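Local coordinates for protein angiotensin-converting enzyme (Anopheles gambiae, PDB 6S1Y) that probably removes dipeptides from the carboxyl ends of peptides, as a zinc metallopeptidase of the angiotensin-converting enzyme family, at residues W194-Y198 / D491-R496; F383-D389 / S500-Q504; S189-L195 / R442-R447; E374-N380 / G549-W554. All coordinates share one frame; numbering follows the deposited sequence.

Contacts 1 and 2 border the zinc and ligand site, and contacts 3 and 4 adjoin them farther out. Contact 2 supplies Glu385 to the zinc ion and contact 1 Tyr494 to the glutamyl dipeptide; both use helix 495-514, with centres about 14 Å apart and Arg496 CD 3.6 Å from Glu385 OE2. Contact 3 shares Trp194 and Leu195 with contact 1, their centres about 9 Å apart, and Arg442 NH2 probably bonds Val492 O at 2.7 Å. Contact 4 reaches contact 1 through a probable 2.8 Å bond from Trp554 NE1 to Tyr198 O, and packs on contact 2 where Gly378 N meets His384 CD2. Contacts 2 and 3, about 22 Å apart between centres, do not touch.

Contact 1. Residues W194-Y198 / D491-R496; sequences WLNEY and DVEYLR. With KSN ((2~{S})-2-[[(4~{S})-4-azanyl-5-oxidanyl-5-oxidanylidene-pentanoyl]amino]pentanedioic acid), chain H.
Glu493 stretches between Trp194 and Tyr198, and its long, flexible chain lets it serve both. Its CB is 3.9 Å from Trp194 CE2. The next carbon, CG, lies over the indole face, 3.8 Å from the centroid of the five-membered ring of Trp194 and 24° off its normal, a CH-pi contact. CG is held anti to the backbone N (chi1 -169°), and a bend at chi2 then carries the carboxylate towards the phenol. There OE2 of Glu493 accepts from Tyr198 OH at 2.9 Å through its syn lone pair, close to the plane of the tyrosine ring. A water adds a weak bond to the same oxygen and a firmer one to Trp194 O. The other oxygen, OE1, is gripped from opposite faces of its plane: Arg496 N donates at 2.8 Å, capping the start of the helix, and Arg496 NE completes a salt bridge to Glu493 OE1 at 3.1 Å. These donors fix the carboxylate's rotation and probably favour its negative charge. Leu495 CD2 lies obliquely 3.7 Å from Tyr198 CE2. A second water joins Trp194 NE1 to Asp491 OD1, which also bonds Tyr174. Asp491, with positive phi, closes the preceding helix in a Schellman motif, and the turn onward delivers Tyr494, whose OH donates to O19 of the bound dipeptide at 2.6 Å: a helix-capping turn that lines the ligand pocket, probably where substrate also binds.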
# COMPACT_ATOMS: atom_id res chain seq x y z
N TRP A 194 -4.97 -14.48 -6.31
CA TRP A 194 -4.37 -13.15 -6.24
C TRP A 194 -3.54 -12.87 -7.48
O TRP A 194 -3.66 -11.81 -8.10
CB TRP A 194 -3.51 -13.01 -4.98
CG TRP A 194 -4.28 -12.74 -3.69
CD1 TRP A 194 -5.63 -12.60 -3.55
CD2 TRP A 194 -3.72 -12.61 -2.37
NE1 TRP A 194 -5.94 -12.36 -2.24
CE2 TRP A 194 -4.80 -12.37 -1.49
CE3 TRP A 194 -2.42 -12.66 -1.86
CZ2 TRP A 194 -4.61 -12.19 -0.12
CZ3 TRP A 194 -2.24 -12.49 -0.49
CH2 TRP A 194 -3.33 -12.26 0.36
N LEU A 195 -2.70 -13.82 -7.87
CA LEU A 195 -1.84 -13.59 -9.04
C LEU A 195 -2.67 -13.47 -10.32
O LEU A 195 -2.24 -12.79 -11.26
CB LEU A 195 -0.80 -14.71 -9.15
CG LEU A 195 0.41 -14.48 -8.25
CD1 LEU A 195 1.20 -15.78 -8.05
CD2 LEU A 195 1.32 -13.38 -8.79
N ASN A 196 -3.85 -14.08 -10.36
CA ASN A 196 -4.68 -13.98 -11.55
C ASN A 196 -5.05 -12.53 -11.88
O ASN A 196 -5.18 -12.19 -13.05
CB ASN A 196 -5.95 -14.81 -11.36
CG ASN A 196 -6.94 -14.60 -12.48
OD1 ASN A 196 -6.63 -14.86 -13.64
ND2 ASN A 196 -8.13 -14.11 -12.14
N GLU A 197 -5.20 -11.67 -10.86
CA GLU A 197 -5.54 -10.27 -11.09
C GLU A 197 -4.53 -9.53 -11.96
O GLU A 197 -4.84 -8.44 -12.44
CB GLU A 197 -5.67 -9.54 -9.74
CG GLU A 197 -6.83 -10.03 -8.89
CD GLU A 197 -8.18 -9.79 -9.58
OE1 GLU A 197 -8.53 -8.62 -9.82
OE2 GLU A 197 -8.87 -10.78 -9.91
N TYR A 198 -3.33 -10.08 -12.17
CA TYR A 198 -2.31 -9.42 -12.98
C TYR A 198 -2.22 -10.01 -14.38
O TYR A 198 -1.47 -9.50 -15.22
CB TYR A 198 -0.95 -9.50 -12.28
CG TYR A 198 -0.96 -8.76 -10.95
CD1 TYR A 198 -0.67 -7.40 -10.88
CD2 TYR A 198 -1.29 -9.42 -9.77
CE1 TYR A 198 -0.71 -6.72 -9.68
CE2 TYR A 198 -1.33 -8.75 -8.56
CZ TYR A 198 -1.04 -7.40 -8.53
OH TYR A 198 -1.07 -6.76 -7.32
N ASP A 491 -7.02 -9.25 5.32
CA ASP A 491 -7.08 -10.00 4.07
C ASP A 491 -7.08 -9.07 2.86
O ASP A 491 -7.90 -9.19 1.95
CB ASP A 491 -8.30 -10.92 4.04
CG ASP A 491 -8.46 -11.66 2.72
OD1 ASP A 491 -7.42 -12.05 2.14
OD2 ASP A 491 -9.61 -11.84 2.27
N VAL A 492 -6.12 -8.15 2.83
CA VAL A 492 -5.89 -7.28 1.68
C VAL A 492 -4.60 -7.75 1.02
O VAL A 492 -3.54 -7.75 1.65
CB VAL A 492 -5.80 -5.80 2.08
CG1 VAL A 492 -5.49 -4.97 0.87
CG2 VAL A 492 -7.12 -5.34 2.74
N GLU A 493 -4.71 -8.17 -0.24
CA GLU A 493 -3.54 -8.50 -1.05
C GLU A 493 -2.50 -7.38 -0.97
O GLU A 493 -2.86 -6.20 -0.94
CB GLU A 493 -4.01 -8.73 -2.50
CG GLU A 493 -2.98 -9.33 -3.41
CD GLU A 493 -2.32 -8.28 -4.28
OE1 GLU A 493 -2.34 -7.09 -3.92
OE2 GLU A 493 -1.77 -8.68 -5.32
N TYR A 494 -1.21 -7.76 -0.91
CA TYR A 494 -0.17 -6.75 -0.73
C TYR A 494 0.75 -6.59 -1.93
O TYR A 494 1.46 -5.58 -2.02
CB TYR A 494 0.70 -7.06 0.50
CG TYR A 494 1.25 -5.82 1.20
CD1 TYR A 494 0.45 -5.05 2.03
CD2 TYR A 494 2.58 -5.42 1.02
CE1 TYR A 494 0.95 -3.94 2.67
CE2 TYR A 494 3.08 -4.32 1.66
CZ TYR A 494 2.26 -3.57 2.47
OH TYR A 494 2.78 -2.47 3.09
N LEU A 495 0.74 -7.53 -2.87
CA LEU A 495 1.57 -7.38 -4.06
C LEU A 495 1.21 -6.12 -4.85
O LEU A 495 2.06 -5.56 -5.55
CB LEU A 495 1.47 -8.61 -4.96
CG LEU A 495 2.53 -8.60 -6.07
CD1 LEU A 495 3.85 -9.12 -5.54
CD2 LEU A 495 2.07 -9.42 -7.27
N ARG A 496 -0.04 -5.65 -4.74
CA ARG A 496 -0.41 -4.37 -5.35
C ARG A 496 0.62 -3.28 -5.04
O ARG A 496 0.91 -2.43 -5.90
CB ARG A 496 -1.79 -3.93 -4.85
CG ARG A 496 -1.92 -3.86 -3.33
CD ARG A 496 -3.37 -3.64 -2.89
NE ARG A 496 -4.25 -4.75 -3.23
CZ ARG A 496 -5.57 -4.75 -3.04
NH1 ARG A 496 -6.14 -3.70 -2.49
NH2 ARG A 496 -6.31 -5.80 -3.40
C10 KSN H . -7.92 -1.04 2.11
C13 KSN H . -4.51 1.83 0.80
C17 KSN H . 0.93 0.57 4.21
C02 KSN H . 0.83 1.44 2.95
C03 KSN H . -0.57 1.56 2.33
C04 KSN H . -1.75 1.26 3.23
C05 KSN H . -2.76 2.42 3.43
C07 KSN H . -4.70 1.22 2.21
C08 KSN H . -6.13 0.81 2.51
C09 KSN H . -6.61 -0.38 1.65
N01 KSN H . 1.73 0.94 1.91
N06 KSN H . -4.16 2.35 2.99
O11 KSN H . -8.33 -0.86 3.30
O12 KSN H . -8.59 -1.79 1.32
O14 KSN H . -4.73 3.07 0.65
O15 KSN H . -4.12 1.16 -0.17
O16 KSN H . -2.40 3.39 4.03
O18 KSN H . 0.71 1.12 5.32
O19 KSN H . 1.23 -0.65 4.21
O HOH W 1 -8.16 -11.38 -0.65
O HOH W 2 -3.97 -9.53 -6.74

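Contact 2. Residues F383-D389 / S500-Q504. With ZN (zinc ion), chain G; KSN ((2~{S})-2-[[(4~{S})-4-azanyl-5-oxidanyl-5-oxidanylidene-pentanoyl]amino]pentanedioic acid), chain H.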
# COMPACT_ATOMS: atom_id res chain seq x y z
N PHE A 383 -1.96 -0.47 -10.43
CA PHE A 383 -2.32 0.84 -10.97
C PHE A 383 -3.02 1.69 -9.91
O PHE A 383 -2.73 2.88 -9.77
CB PHE A 383 -3.22 0.71 -12.18
CG PHE A 383 -2.50 0.40 -13.46
CD1 PHE A 383 -1.71 -0.72 -13.56
CD2 PHE A 383 -2.67 1.21 -14.57
CE1 PHE A 383 -1.07 -1.02 -14.73
CE2 PHE A 383 -2.04 0.91 -15.75
CZ PHE A 383 -1.23 -0.20 -15.84
N HIS A 384 -3.94 1.10 -9.15
CA HIS A 384 -4.67 1.87 -8.16
C HIS A 384 -3.75 2.44 -7.09
O HIS A 384 -3.91 3.60 -6.67
CB HIS A 384 -5.74 1.01 -7.50
CG HIS A 384 -7.11 1.58 -7.63
ND1 HIS A 384 -7.48 2.75 -7.00
CD2 HIS A 384 -8.19 1.16 -8.33
CE1 HIS A 384 -8.74 3.01 -7.28
NE2 HIS A 384 -9.19 2.07 -8.09
N GLU A 385 -2.79 1.63 -6.62
CA GLU A 385 -1.86 2.09 -5.59
C GLU A 385 -0.85 3.09 -6.13
O GLU A 385 -0.32 3.89 -5.37
CB GLU A 385 -1.15 0.88 -4.98
CG GLU A 385 -2.11 -0.19 -4.47
CD GLU A 385 -3.07 0.37 -3.44
OE1 GLU A 385 -2.73 1.39 -2.80
OE2 GLU A 385 -4.17 -0.20 -3.30
N ALA A 386 -0.60 3.09 -7.43
CA ALA A 386 0.43 3.95 -8.00
C ALA A 386 0.00 5.40 -8.16
O ALA A 386 0.86 6.30 -8.15
CB ALA A 386 0.86 3.40 -9.37
N VAL A 387 -1.30 5.67 -8.30
CA VAL A 387 -1.73 6.97 -8.81
C VAL A 387 -1.29 8.10 -7.88
O VAL A 387 -0.65 9.07 -8.32
CB VAL A 387 -3.26 7.01 -9.01
CG1 VAL A 387 -3.68 8.43 -9.37
CG2 VAL A 387 -3.69 6.02 -10.08
N GLY A 388 -1.69 8.04 -6.61
CA GLY A 388 -1.33 9.09 -5.69
C GLY A 388 0.16 9.17 -5.44
O GLY A 388 0.71 10.25 -5.21
N ASP A 389 0.85 8.02 -5.47
CA ASP A 389 2.29 8.02 -5.24
C ASP A 389 3.03 8.77 -6.35
O ASP A 389 4.05 9.41 -6.08
CB ASP A 389 2.80 6.58 -5.10
CG ASP A 389 2.44 5.96 -3.74
OD1 ASP A 389 1.79 6.64 -2.89
OD2 ASP A 389 2.82 4.78 -3.54
N SER A 500 2.99 -1.29 -7.61
CA SER A 500 2.94 0.17 -7.58
C SER A 500 4.32 0.80 -7.46
O SER A 500 4.62 1.78 -8.14
CB SER A 500 2.08 0.63 -6.41
OG SER A 500 2.23 2.03 -6.25
N TYR A 501 5.14 0.29 -6.55
CA TYR A 501 6.43 0.93 -6.30
C TYR A 501 7.38 0.78 -7.48
O TYR A 501 8.26 1.62 -7.67
CB TYR A 501 7.04 0.41 -5.00
CG TYR A 501 6.64 1.26 -3.81
CD1 TYR A 501 5.31 1.37 -3.43
CD2 TYR A 501 7.58 1.99 -3.10
CE1 TYR A 501 4.92 2.17 -2.36
CE2 TYR A 501 7.20 2.80 -2.01
CZ TYR A 501 5.87 2.89 -1.67
OH TYR A 501 5.48 3.67 -0.62
N VAL A 502 7.18 -0.23 -8.32
CA VAL A 502 7.91 -0.30 -9.59
C VAL A 502 7.28 0.63 -10.64
O VAL A 502 7.95 1.52 -11.18
CB VAL A 502 7.94 -1.75 -10.11
CG1 VAL A 502 8.68 -1.79 -11.46
CG2 VAL A 502 8.58 -2.69 -9.10
N ILE A 503 6.00 0.42 -10.97
CA ILE A 503 5.44 1.11 -12.13
C ILE A 503 5.27 2.59 -11.87
O ILE A 503 5.27 3.39 -12.81
CB ILE A 503 4.09 0.51 -12.60
CG1 ILE A 503 2.99 0.79 -11.58
CG2 ILE A 503 4.24 -0.96 -12.85
CD1 ILE A 503 1.68 0.13 -11.95
N GLN A 504 5.10 2.99 -10.61
CA GLN A 504 4.92 4.42 -10.38
C GLN A 504 6.11 5.22 -10.91
O GLN A 504 5.95 6.40 -11.26
CB GLN A 504 4.68 4.73 -8.90
CG GLN A 504 5.90 4.62 -7.99
CD GLN A 504 5.52 4.85 -6.51
OE1 GLN A 504 6.01 5.77 -5.88
NE2 GLN A 504 4.65 4.01 -5.98
ZN ZN G . -3.76 2.43 -1.53
C10 KSN H . -7.92 -1.04 2.11
C13 KSN H . -4.51 1.83 0.80
C17 KSN H . 0.93 0.57 4.21
C02 KSN H . 0.83 1.44 2.95
C03 KSN H . -0.57 1.56 2.33
C04 KSN H . -1.75 1.26 3.23
C05 KSN H . -2.76 2.42 3.43
C07 KSN H . -4.70 1.22 2.21
C08 KSN H . -6.13 0.81 2.51
C09 KSN H . -6.61 -0.38 1.65
N01 KSN H . 1.73 0.94 1.91
N06 KSN H . -4.16 2.35 2.99
O11 KSN H . -8.33 -0.86 3.30
O12 KSN H . -8.59 -1.79 1.32
O14 KSN H . -4.73 3.07 0.65
O15 KSN H . -4.12 1.16 -0.17
O16 KSN H . -2.40 3.39 4.03
O18 KSN H . 0.71 1.12 5.32
O19 KSN H . 1.23 -0.65 4.21
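Ser500 and Ala386 mark the tight heart of this helix crossing, where their CA atoms come within 4.6 Å. Residues this small let the helix segments 383-389 and 500-504 approach to 8.4 Å between axes, crossing at -56°. Ser500 OG, placed anti to the backbone N (chi1 170°), rests on the opposing backbone, 3.2 Å from Ala386 CA, while Ser500 CB meets Glu385 CB at 3.5 Å. Beside this core lies the polar grip. Gln504 NE2 donates to the anti lone pair of Asp389 OD2 at 3.1 Å, with the oxygen 21° out of the amide plane, and the same nitrogen makes weak bonds to Ser500 O and OG, which helps to orient the amide. Asp389 OD1, in the second shell, bonds the zinc ligand His357. Packing is looser at the other end, where only carbon meets carbon: Ile503 CG1 is 4.0 Å from Ala386 CB, and its CD1 approaches Phe383 CD1 obliquely at 3.8 Å. All touching residues are buried, with no clear solvent side; the edge by Glu385 gives onto the active site. There the glutamate chain bends away so that OE1 binds the zinc ion at 1.9 Å, alongside His357, His361 and the ligand's carboxylate (O15, with O14 farther off). Helix 381-395 crosses helix 495-514 with helix 554-562 against Phe383 and Ile503, helix 414-429 against Asp389 and Gln504, and helix 431-447 beside Tyr501.

Contact 3. Residues S189-L195 / R442-R447; sequences SGAAVWL and RWGVFR
A helix pair whose N-to-C directions are 134° apart, 190-195 against 442-447, meets here through Ala191, Trp194, Trp443 and Phe446, with axes 8.7 Å apart. Small residues allow this approach at one end: Gly190 C lies 3.7 Å from Phe446 CD2, and Ala191 CB fits against Trp443 CD1 at 3.5 Å. Large rings fill the wider end. Phe446 turns its edge to the face of the Trp194 six-membered ring in a T-shaped pair, centroids 5.0 Å apart and planes at 76°. Around the rim of that indole, Arg442 lays the face of its guanidinium over CH2, with Trp194 CH2 to Arg442 CZ at 3.4 Å. A flat cation suits the spot because its N-H groups can point elsewhere, to Asp439 and to Val492 O. Both methyls of Leu195 lie on one side of Trp443, CD1 over the face of the six-membered ring, 4.2 Å from the centroid, and CD2 3.8 Å from Trp443 CZ2. Ser189 N-caps the first helix, and with OG between the backbone N and the carbonyl carbon (chi1 74°) it accepts weakly from Ala191 N. A water ties Gly190 N to Phe446 O, to which it donates at 2.6 Å. Arg447 runs extended past Ala191 to a salt bridge with Glu204 of helix 203-233. That helix flanks Leu195 and Trp443, while helix 168-184 packs on Trp194 and Phe446 through Tyr174.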
# COMPACT_ATOMS: atom_id res chain seq x y z
N SER A 189 -5.06 -22.55 -5.62
CA SER A 189 -4.87 -22.01 -4.28
C SER A 189 -5.22 -20.53 -4.27
O SER A 189 -5.31 -19.88 -5.31
CB SER A 189 -3.42 -22.18 -3.80
OG SER A 189 -2.57 -21.24 -4.48
N GLY A 190 -5.35 -19.99 -3.05
CA GLY A 190 -5.55 -18.56 -2.89
C GLY A 190 -4.49 -17.71 -3.56
O GLY A 190 -4.76 -16.58 -3.97
N ALA A 191 -3.27 -18.24 -3.70
CA ALA A 191 -2.21 -17.48 -4.33
C ALA A 191 -2.44 -17.32 -5.83
O ALA A 191 -2.12 -16.27 -6.41
CB ALA A 191 -0.86 -18.14 -4.09
N ALA A 192 -2.96 -18.37 -6.48
CA ALA A 192 -3.29 -18.27 -7.90
C ALA A 192 -4.39 -17.25 -8.10
O ALA A 192 -4.39 -16.50 -9.08
CB ALA A 192 -3.71 -19.64 -8.45
N VAL A 193 -5.34 -17.19 -7.17
CA VAL A 193 -6.41 -16.20 -7.27
C VAL A 193 -5.82 -14.79 -7.30
O VAL A 193 -6.15 -13.98 -8.17
CB VAL A 193 -7.41 -16.36 -6.12
CG1 VAL A 193 -8.38 -15.16 -6.09
CG2 VAL A 193 -8.15 -17.68 -6.25
N TRP A 194 -4.97 -14.48 -6.31
CA TRP A 194 -4.37 -13.15 -6.24
C TRP A 194 -3.54 -12.87 -7.48
O TRP A 194 -3.66 -11.81 -8.10
CB TRP A 194 -3.51 -13.01 -4.98
CG TRP A 194 -4.28 -12.74 -3.69
CD1 TRP A 194 -5.63 -12.60 -3.55
CD2 TRP A 194 -3.72 -12.61 -2.37
NE1 TRP A 194 -5.94 -12.36 -2.24
CE2 TRP A 194 -4.80 -12.37 -1.49
CE3 TRP A 194 -2.42 -12.66 -1.86
CZ2 TRP A 194 -4.61 -12.19 -0.12
CZ3 TRP A 194 -2.24 -12.49 -0.49
CH2 TRP A 194 -3.33 -12.26 0.36
N LEU A 195 -2.70 -13.82 -7.87
CA LEU A 195 -1.84 -13.59 -9.04
C LEU A 195 -2.67 -13.47 -10.32
O LEU A 195 -2.24 -12.79 -11.26
CB LEU A 195 -0.80 -14.71 -9.15
CG LEU A 195 0.41 -14.48 -8.25
CD1 LEU A 195 1.20 -15.78 -8.05
CD2 LEU A 195 1.32 -13.38 -8.79
N ARG A 442 2.51 -15.16 2.19
CA ARG A 442 1.12 -15.59 2.18
C ARG A 442 0.86 -16.58 1.05
O ARG A 442 0.10 -17.53 1.23
CB ARG A 442 0.19 -14.38 2.10
CG ARG A 442 0.13 -13.64 3.44
CD ARG A 442 -1.00 -12.60 3.54
NE ARG A 442 -0.81 -11.42 2.69
CZ ARG A 442 -1.64 -10.37 2.64
NH1 ARG A 442 -2.75 -10.31 3.38
NH2 ARG A 442 -1.35 -9.37 1.84
N TRP A 443 1.50 -16.40 -0.11
CA TRP A 443 1.39 -17.42 -1.15
C TRP A 443 1.83 -18.78 -0.61
O TRP A 443 1.23 -19.81 -0.94
CB TRP A 443 2.25 -17.08 -2.36
CG TRP A 443 1.88 -15.84 -3.04
CD1 TRP A 443 0.68 -15.19 -2.97
CD2 TRP A 443 2.71 -15.06 -3.90
NE1 TRP A 443 0.72 -14.05 -3.75
CE2 TRP A 443 1.95 -13.94 -4.32
CE3 TRP A 443 4.03 -15.19 -4.36
CZ2 TRP A 443 2.46 -12.96 -5.17
CZ3 TRP A 443 4.55 -14.20 -5.21
CH2 TRP A 443 3.77 -13.11 -5.60
N GLY A 444 2.89 -18.80 0.20
CA GLY A 444 3.39 -20.05 0.73
C GLY A 444 2.43 -20.71 1.68
O GLY A 444 2.29 -21.94 1.68
N VAL A 445 1.76 -19.92 2.53
CA VAL A 445 0.72 -20.48 3.39
C VAL A 445 -0.42 -21.02 2.55
O VAL A 445 -0.89 -22.14 2.74
CB VAL A 445 0.23 -19.43 4.40
CG1 VAL A 445 -1.01 -19.92 5.16
CG2 VAL A 445 1.35 -19.05 5.38
N PHE A 446 -0.86 -20.22 1.57
CA PHE A 446 -1.99 -20.60 0.72
C PHE A 446 -1.69 -21.88 -0.04
O PHE A 446 -2.58 -22.72 -0.21
CB PHE A 446 -2.30 -19.48 -0.26
CG PHE A 446 -2.88 -18.24 0.36
CD1 PHE A 446 -3.46 -18.26 1.61
CD2 PHE A 446 -2.84 -17.04 -0.33
CE1 PHE A 446 -4.00 -17.11 2.16
CE2 PHE A 446 -3.38 -15.88 0.22
CZ PHE A 446 -3.96 -15.92 1.46
N ARG A 447 -0.46 -22.03 -0.55
CA ARG A 447 -0.09 -23.18 -1.36
C ARG A 447 0.27 -24.41 -0.54
O ARG A 447 0.44 -25.47 -1.13
CB ARG A 447 1.10 -22.84 -2.26
CG ARG A 447 0.78 -21.91 -3.40
CD ARG A 447 2.05 -21.29 -3.92
NE ARG A 447 1.84 -20.52 -5.15
CZ ARG A 447 2.71 -19.64 -5.63
NH1 ARG A 447 3.84 -19.39 -4.97
NH2 ARG A 447 2.44 -18.98 -6.76
O HOH W 3 -0.94 -22.16 -6.42
O HOH W 4 -5.03 -21.82 -0.64

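Contact 4. Residues E374-N380 / G549-W554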
# COMPACT_ATOMS: atom_id res chain seq x y z
N GLU A 374 -18.46 -3.59 -13.40
CA GLU A 374 -17.37 -4.55 -13.40
C GLU A 374 -16.10 -4.03 -14.07
O GLU A 374 -15.08 -4.73 -14.06
CB GLU A 374 -17.82 -5.86 -14.08
CG GLU A 374 -18.01 -5.78 -15.59
CD GLU A 374 -19.37 -5.22 -16.01
OE1 GLU A 374 -19.89 -5.66 -17.05
OE2 GLU A 374 -19.90 -4.34 -15.31
N PHE A 375 -16.12 -2.84 -14.66
CA PHE A 375 -14.91 -2.18 -15.12
C PHE A 375 -14.47 -1.06 -14.18
O PHE A 375 -13.45 -0.41 -14.44
CB PHE A 375 -15.10 -1.60 -16.53
CG PHE A 375 -15.14 -2.63 -17.63
CD1 PHE A 375 -14.83 -3.96 -17.39
CD2 PHE A 375 -15.48 -2.25 -18.91
CE1 PHE A 375 -14.86 -4.89 -18.42
CE2 PHE A 375 -15.53 -3.19 -19.95
CZ PHE A 375 -15.21 -4.50 -19.71
N ARG A 376 -15.21 -0.82 -13.10
CA ARG A 376 -14.87 0.24 -12.16
C ARG A 376 -13.85 -0.29 -11.15
O ARG A 376 -14.14 -0.53 -9.97
CB ARG A 376 -16.13 0.78 -11.49
CG ARG A 376 -17.01 1.56 -12.45
CD ARG A 376 -18.33 1.97 -11.85
NE ARG A 376 -18.22 3.09 -10.93
CZ ARG A 376 -19.26 3.78 -10.47
NH1 ARG A 376 -20.49 3.45 -10.87
NH2 ARG A 376 -19.08 4.79 -9.60
N GLY A 377 -12.63 -0.50 -11.66
CA GLY A 377 -11.47 -0.86 -10.87
C GLY A 377 -10.20 -0.48 -11.61
O GLY A 377 -10.24 0.02 -12.74
N GLY A 378 -9.06 -0.73 -10.97
CA GLY A 378 -7.78 -0.49 -11.62
C GLY A 378 -7.53 -1.44 -12.78
O GLY A 378 -8.11 -2.51 -12.88
N ALA A 379 -6.66 -1.01 -13.70
CA ALA A 379 -6.22 -1.91 -14.77
C ALA A 379 -5.62 -3.19 -14.19
O ALA A 379 -5.87 -4.29 -14.69
CB ALA A 379 -5.23 -1.19 -15.68
N ASN A 380 -4.80 -3.06 -13.13
CA ASN A 380 -4.53 -4.14 -12.19
C ASN A 380 -4.37 -3.50 -10.81
O ASN A 380 -4.32 -2.26 -10.72
CB ASN A 380 -3.32 -4.99 -12.59
CG ASN A 380 -2.01 -4.23 -12.56
OD1 ASN A 380 -1.74 -3.46 -11.62
ND2 ASN A 380 -1.17 -4.45 -13.57
N GLY A 549 -10.45 2.49 -16.53
CA GLY A 549 -10.74 1.54 -15.48
C GLY A 549 -10.12 0.20 -15.81
O GLY A 549 -8.93 0.09 -16.16
N SER A 550 -10.95 -0.83 -15.75
CA SER A 550 -10.54 -2.20 -15.99
C SER A 550 -10.97 -2.69 -17.37
O SER A 550 -10.89 -3.89 -17.65
CB SER A 550 -11.14 -3.09 -14.90
OG SER A 550 -10.62 -4.40 -14.98
N SER A 551 -11.39 -1.79 -18.25
CA SER A 551 -12.03 -2.20 -19.50
C SER A 551 -11.05 -2.79 -20.49
O SER A 551 -11.45 -3.56 -21.36
CB SER A 551 -12.75 -1.02 -20.14
OG SER A 551 -11.83 -0.01 -20.51
N LYS A 552 -9.77 -2.47 -20.36
CA LYS A 552 -8.75 -3.08 -21.21
C LYS A 552 -7.72 -3.84 -20.37
O LYS A 552 -7.51 -3.53 -19.19
CB LYS A 552 -8.04 -2.02 -22.06
CG LYS A 552 -9.00 -1.19 -22.90
CD LYS A 552 -8.27 -0.36 -23.94
CE LYS A 552 -9.22 0.07 -25.07
NZ LYS A 552 -8.61 1.15 -25.91
N PRO A 553 -7.09 -4.85 -20.96
CA PRO A 553 -5.91 -5.46 -20.32
C PRO A 553 -4.89 -4.40 -19.95
O PRO A 553 -4.70 -3.42 -20.68
CB PRO A 553 -5.37 -6.41 -21.41
CG PRO A 553 -6.55 -6.71 -22.27
CD PRO A 553 -7.41 -5.48 -22.26
N TRP A 554 -4.21 -4.61 -18.83
CA TRP A 554 -3.46 -3.51 -18.23
C TRP A 554 -2.27 -3.08 -19.08
O TRP A 554 -1.87 -1.92 -19.01
CB TRP A 554 -3.04 -3.87 -16.80
CG TRP A 554 -2.03 -4.93 -16.65
CD1 TRP A 554 -2.24 -6.23 -16.27
CD2 TRP A 554 -0.62 -4.80 -16.85
NE1 TRP A 554 -1.05 -6.92 -16.24
CE2 TRP A 554 -0.04 -6.06 -16.58
CE3 TRP A 554 0.22 -3.73 -17.22
CZ2 TRP A 554 1.34 -6.28 -16.68
CZ3 TRP A 554 1.57 -3.95 -17.33
CH2 TRP A 554 2.12 -5.22 -17.06
O HOH W 5 -7.62 -4.48 -16.76
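Phe375, Ser550 and Trp554 provide the largest buried areas where these two loops meet. Phe375 contributes both ring and backbone. Its ring receives Ser551, whose CA lies almost over the centre of one face, 3.5 Å from the centroid of the Phe375 ring and 12° off the normal, a CH-pi contact well suited to an aromatic face. Its carbonyl accepts across the contact from the residue before Ser551, with Ser550 N 2.9 Å from Phe375 O and tilted 20° from the carbonyl plane. A small side chain suits Ser550, since its CB sits against the opposing carbonyls, 3.6 Å from Phe375 O, while its OG finds Lys89. Gly549, the first residue after a helix, has positive phi, and having no side chain lets its CA pass 3.5 Å from Phe375 O in a CA-H...O contact. At the other end Trp554 sets CG between its backbone N and carbonyl carbon (chi1 68°), which brings the indole beneath Asn380. The amide nitrogen stands over its face, Asn380 ND2 to Trp554 CG 3.2 Å, while OD1 of the asparagine caps the next helix at Gly382 and Phe383. Ala379 CB completes this end against Trp554 CB at 3.6 Å. A water between the loops is within hydrogen-bonding distance of Ala379 O and Lys552 O, though it has fewer protons than acceptors in reach. The one direct hydrogen bond between the loops is thus main chain to main chain; the rest is CH-pi, amide-over-indole and apolar contact, implying that shape matching at the two aromatic faces complements a single polar anchor.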